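Local structure of nitrite oxidoreductase subunit A (Kuenenia stuttgartiensis, 7B04) at residues S268-P278 against A1089-V1097. The protein belongs to the molybdopterin oxidoreductase family and carries an iron/sulfur cluster, a molybdenum atom and two MD1 groups. Numbering follows the deposited sequence.
With MO (molybdenum atom), chain C; MD1 (phosphoric acid 4-(2-amino-4-oxo-3,4,5,6,-tetrahydro-pteridin-6-yl)-2-hydroxy-3,4-dimercapto-but-3-en-yl ester guanylate ester), chain D.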
loop_
_atom_site.group_PDB
_atom_site.type_symbol
_atom_site.label_atom_id
_atom_site.label_comp_id
_atom_site.label_asym_id
_atom_site.label_seq_id
_atom_site.Cartn_x
_atom_site.Cartn_y
_atom_site.Cartn_z
ATOM N N SER B 268 18.402 19.744 0.208
ATOM C CA SER B 268 18.421 18.600 1.099
ATOM C C SER B 268 17.199 17.713 0.857
ATOM O O SER B 268 16.195 18.129 0.264
ATOM C CB SER B 268 18.458 19.071 2.558
ATOM O OG SER B 268 17.363 19.933 2.833
ATOM N N ASN B 269 17.294 16.476 1.334
ATOM C CA ASN B 269 16.218 15.503 1.189
ATOM C C ASN B 269 15.703 14.976 2.518
ATOM O O ASN B 269 14.493 15.024 2.773
ATOM C CB ASN B 269 16.691 14.329 0.315
ATOM C CG ASN B 269 16.907 14.730 -1.126
ATOM O OD1 ASN B 269 16.048 15.351 -1.743
ATOM N ND2 ASN B 269 18.064 14.373 -1.673
ATOM N N TYR B 270 16.598 14.487 3.377
ATOM C CA TYR B 270 16.185 13.793 4.593
ATOM C C TYR B 270 15.425 14.730 5.521
ATOM O O TYR B 270 14.323 14.414 5.981
ATOM C CB TYR B 270 17.423 13.215 5.281
ATOM C CG TYR B 270 17.168 12.219 6.393
ATOM C CD1 TYR B 270 16.180 11.254 6.281
ATOM C CD2 TYR B 270 17.961 12.213 7.533
ATOM C CE1 TYR B 270 15.973 10.325 7.285
ATOM C CE2 TYR B 270 17.759 11.292 8.541
ATOM C CZ TYR B 270 16.759 10.353 8.416
ATOM O OH TYR B 270 16.551 9.436 9.421
ATOM N N THR B 271 16.023 15.875 5.835
ATOM C CA THR B 271 15.391 16.824 6.739
ATOM C C THR B 271 14.138 17.445 6.132
ATOM O O THR B 271 13.132 17.623 6.830
ATOM C CB THR B 271 16.404 17.888 7.124
ATOM O OG1 THR B 271 16.827 18.594 5.949
ATOM C CG2 THR B 271 17.591 17.217 7.771
ATOM N N TRP B 272 14.191 17.815 4.848
ATOM C CA TRP B 272 13.040 18.432 4.191
ATOM C C TRP B 272 11.774 17.607 4.374
ATOM O O TRP B 272 10.682 18.157 4.561
ATOM C CB TRP B 272 13.334 18.634 2.705
ATOM C CG TRP B 272 12.108 18.838 1.873
ATOM C CD1 TRP B 272 11.696 18.079 0.819
ATOM C CD2 TRP B 272 11.128 19.871 2.030
ATOM N NE1 TRP B 272 10.523 18.576 0.306
ATOM C CE2 TRP B 272 10.153 19.677 1.032
ATOM C CE3 TRP B 272 10.983 20.943 2.915
ATOM C CZ2 TRP B 272 9.049 20.514 0.896
ATOM C CZ3 TRP B 272 9.889 21.769 2.779
ATOM C CH2 TRP B 272 8.936 21.552 1.777
ATOM N N HIS B 273 11.894 16.285 4.309
ATOM C CA HIS B 273 10.738 15.414 4.471
ATOM C C HIS B 273 10.342 15.212 5.930
ATOM O O HIS B 273 9.349 14.528 6.194
ATOM C CB HIS B 273 11.022 14.065 3.803
ATOM C CG HIS B 273 11.107 14.136 2.309
ATOM N ND1 HIS B 273 11.663 13.131 1.547
ATOM C CD2 HIS B 273 10.704 15.090 1.436
ATOM C CE1 HIS B 273 11.608 13.466 0.271
ATOM N NE2 HIS B 273 11.025 14.648 0.175
ATOM N N GLY B 274 11.062 15.806 6.880
ATOM C CA GLY B 274 10.771 15.552 8.277
ATOM C C GLY B 274 11.174 14.179 8.751
ATOM O O GLY B 274 10.643 13.696 9.754
ATOM N N ASP B 275 12.113 13.541 8.055
ATOM C CA ASP B 275 12.461 12.152 8.306
ATOM C C ASP B 275 13.565 11.979 9.350
ATOM O O ASP B 275 13.630 10.921 9.990
ATOM C CB ASP B 275 12.884 11.486 6.992
ATOM C CG ASP B 275 11.723 11.273 6.027
ATOM O OD1 ASP B 275 10.568 11.133 6.476
ATOM O OD2 ASP B 275 11.984 11.231 4.806
ATOM N N GLN B 276 14.434 12.968 9.532
ATOM C CA GLN B 276 15.552 12.857 10.502
ATOM C C GLN B 276 15.008 12.888 11.921
ATOM O O GLN B 276 14.029 13.559 12.114
ATOM C CB GLN B 276 16.519 14.022 10.277
ATOM C CG GLN B 276 17.334 14.451 11.488
ATOM C CD GLN B 276 18.775 14.827 11.265
ATOM O OE1 GLN B 276 19.666 13.998 11.304
ATOM N NE2 GLN B 276 19.020 16.109 11.104
ATOM N N ALA B 277 15.574 12.136 12.858
ATOM C CA ALA B 277 15.143 12.355 14.247
ATOM C C ALA B 277 16.071 13.436 14.812
ATOM O O ALA B 277 17.182 13.113 15.156
ATOM C CB ALA B 277 15.268 11.077 15.004
ATOM N N PRO B 278 15.616 14.679 15.050
ATOM C CA PRO B 278 16.509 15.790 15.425
ATOM C C PRO B 278 17.269 15.579 16.723
ATOM O O PRO B 278 18.329 16.191 16.906
ATOM C CB PRO B 278 15.546 16.980 15.542
ATOM C CG PRO B 278 14.340 16.547 14.728
ATOM C CD PRO B 278 14.206 15.111 15.032
ATOM N N ALA B 1089 23.597 19.461 5.641
ATOM C CA ALA B 1089 22.339 19.091 4.999
ATOM C C ALA B 1089 22.078 17.615 5.259
ATOM O O ALA B 1089 22.984 16.780 5.162
ATOM C CB ALA B 1089 22.352 19.407 3.506
ATOM N N ASP B 1090 20.845 17.303 5.655
ATOM C CA ASP B 1090 20.404 15.977 6.073
ATOM C C ASP B 1090 21.054 15.553 7.385
ATOM O O ASP B 1090 20.990 14.370 7.740
ATOM C CB ASP B 1090 20.631 14.922 4.988
ATOM C CG ASP B 1090 20.053 15.348 3.629
ATOM O OD1 ASP B 1090 19.095 16.152 3.610
ATOM O OD2 ASP B 1090 20.525 14.857 2.582
ATOM N N ASN B 1091 21.701 16.477 8.108
ATOM C CA ASN B 1091 22.316 16.188 9.404
ATOM C C ASN B 1091 22.368 17.488 10.193
ATOM O O ASN B 1091 23.322 18.253 10.041
ATOM C CB ASN B 1091 23.709 15.628 9.221
ATOM C CG ASN B 1091 24.234 14.957 10.461
ATOM O OD1 ASN B 1091 23.472 14.474 11.296
ATOM N ND2 ASN B 1091 25.553 14.908 10.582
ATOM N N HIS B 1092 21.435 17.661 11.127
ATOM C CA HIS B 1092 21.256 18.883 11.908
ATOM C C HIS B 1092 20.934 20.093 11.026
ATOM O O HIS B 1092 21.721 21.041 10.875
ATOM C CB HIS B 1092 22.475 19.202 12.749
ATOM C CG HIS B 1092 22.228 20.315 13.716
ATOM N ND1 HIS B 1092 21.127 20.327 14.549
ATOM C CD2 HIS B 1092 22.859 21.499 13.905
ATOM C CE1 HIS B 1092 21.133 21.437 15.260
ATOM N NE2 HIS B 1092 22.170 22.164 14.886
ATOM N N CYS B 1093 19.758 20.043 10.416
ATOM C CA CYS B 1093 19.124 21.218 9.842
ATOM C C CYS B 1093 17.624 21.067 10.075
ATOM O O CYS B 1093 17.177 20.185 10.824
ATOM C CB CYS B 1093 19.548 21.417 8.375
ATOM S SG CYS B 1093 19.212 20.080 7.248
ATOM N N ILE B 1094 16.847 21.982 9.486
ATOM C CA ILE B 1094 15.412 22.049 9.767
ATOM C C ILE B 1094 14.743 20.736 9.400
ATOM O O ILE B 1094 14.907 20.219 8.286
ATOM C CB ILE B 1094 14.735 23.199 9.008
ATOM C CG1 ILE B 1094 15.065 24.556 9.616
ATOM C CG2 ILE B 1094 13.242 23.039 9.065
ATOM C CD1 ILE B 1094 14.150 25.693 9.084
ATOM N N ASN B 1095 13.966 20.201 10.340
ATOM C CA ASN B 1095 13.222 18.959 10.162
ATOM C C ASN B 1095 11.742 19.317 10.120
ATOM O O ASN B 1095 11.140 19.624 11.154
ATOM C CB ASN B 1095 13.511 17.991 11.298
ATOM C CG ASN B 1095 13.537 16.555 10.834
ATOM O OD1 ASN B 1095 14.436 16.143 10.100
ATOM N ND2 ASN B 1095 12.541 15.782 11.245
ATOM N N THR B 1096 11.169 19.316 8.921
ATOM C CA THR B 1096 9.826 19.844 8.730
ATOM C C THR B 1096 8.794 19.006 9.474
ATOM O O THR B 1096 8.935 17.786 9.635
ATOM C CB THR B 1096 9.473 19.890 7.258
ATOM O OG1 THR B 1096 9.278 18.553 6.782
ATOM C CG2 THR B 1096 10.569 20.602 6.480
ATOM N N VAL B 1097 7.744 19.684 9.932
ATOM C CA VAL B 1097 6.699 19.056 10.737
ATOM C C VAL B 1097 5.323 19.340 10.146
ATOM O O VAL B 1097 4.790 20.447 10.317
ATOM C CB VAL B 1097 6.787 19.552 12.187
ATOM C CG1 VAL B 1097 7.936 18.876 12.857
ATOM C CG2 VAL B 1097 6.952 21.094 12.236
HETATM MO MO MO C . 10.094 10.257 4.576
HETATM P PB MD1 D . 8.877 12.570 -2.534
HETATM O O3B MD1 D . 7.806 11.370 -2.881
HETATM O O1B MD1 D . 8.445 13.811 -3.275
HETATM O O2B MD1 D . 10.249 12.158 -3.010
HETATM O O3A MD1 D . 8.962 12.900 -0.916
HETATM C C10 MD1 D . 8.552 11.977 0.051
HETATM C C11 MD1 D . 7.866 12.736 1.224
HETATM O O11 MD1 D . 6.274 12.703 1.011
HETATM C C12 MD1 D . 8.239 12.239 2.404
HETATM S S12 MD1 D . 9.283 10.753 2.437
HETATM C C13 MD1 D . 7.873 12.821 3.801
HETATM S S13 MD1 D . 8.556 11.870 5.191
HETATM C C14 MD1 D . 7.065 13.982 4.144
HETATM N N15 MD1 D . 5.715 13.381 4.762
HETATM C C16 MD1 D . 4.624 14.270 4.858
HETATM C C15 MD1 D . 3.441 13.867 5.664
HETATM O O14 MD1 D . 3.437 12.820 6.218
HETATM N N17 MD1 D . 2.270 14.777 5.774
HETATM C C17 MD1 D . 2.274 16.137 5.045
HETATM N N16 MD1 D . 1.133 17.025 5.158
HETATM N N18 MD1 D . 3.470 16.559 4.227
HETATM C C20 MD1 D . 4.616 15.697 4.108
HETATM N N8 MD1 D . 5.698 16.134 3.328
HETATM C C7 MD1 D . 6.904 15.100 3.149
HETATM P PA MD1 D . 7.640 10.712 -4.386
HETATM O O1A MD1 D . 7.140 9.291 -4.285
HETATM O O2A MD1 D . 6.643 11.545 -5.135
HETATM O "O5'" MD1 D . 9.019 10.751 -5.282
HETATM C "C5'" MD1 D . 9.002 10.003 -6.467
HETATM C "C4'" MD1 D . 8.685 10.920 -7.698
HETATM O "O4'" MD1 D . 9.742 10.676 -8.813
HETATM C "C1'" MD1 D . 9.026 9.781 -9.870
HETATM N N9 MD1 D . 9.869 8.611 -10.242
HETATM C C4 MD1 D . 10.996 8.821 -10.900
HETATM N N3 MD1 D . 11.636 10.077 -11.369
HETATM C C2 MD1 D . 12.905 10.013 -12.082
HETATM N N2 MD1 D . 13.523 11.238 -12.536
HETATM N N1 MD1 D . 13.549 8.749 -12.336
HETATM C C6 MD1 D . 12.927 7.546 -11.880
HETATM O O6 MD1 D . 13.450 6.504 -12.086
HETATM C C5 MD1 D . 11.589 7.617 -11.130
HETATM N N7 MD1 D . 10.807 6.680 -10.607
HETATM C C8 MD1 D . 9.733 7.285 -10.052
HETATM C "C2'" MD1 D . 7.934 9.410 -9.331
HETATM O "O2'" MD1 D . 6.883 9.311 -10.338
HETATM C "C3'" MD1 D . 7.569 10.593 -8.229
HETATM O "O3'" MD1 D . 6.976 11.728 -8.926
HETATM O O HOH W 1 19.929 13.868 0.158
#
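In the molybdenum-binding loop of this molybdopterin oxidoreductase, N269 and Y270 meet D1090 of 1089-1097, the loop leading to strand 1102-1109. Both backbone N-H groups converge on one carboxylate oxygen. N269 N reaches D1090 OD1 at 2.9 Å on its syn lone pair, the side of OD2, whereas Y270 N, at 3.0 Å from D1090 OD1, comes from above the carboxylate plane, 72° out of it. A water bridges D1090 OD2 to N269 ND2, whose amide is also held by G226 O and, through OD1, by R225.

These bonds fix the two residues before a type I beta turn, T271 to G274, that leads into the metal site: D275 OD1 and OD2 both bind molybdenum, each at 2.1 Å, beside MD1 S12 and S13 and two atoms from outside both segments, and the imidazole of H273 lays one face against MD1.

On the turn itself, T1096 OG1 donates to W272 O at 2.7 Å, from 48° above the carbonyl plane; OG1 also hydrogen-bonds to K661 NZ. With OG1 at chi1 71°, T1096 CG2 lies beside the backbone N and meets W272 CE3 obliquely at 3.6 Å. T271 turns its side chain into the bend of the other loop, its CG2 approaching D1090 CA at 3.5 Å, while its OG1 hydrogen-bonds to E613 OE2. Beyond the turn, P278 CG packs on N1095 CB at 3.8 Å.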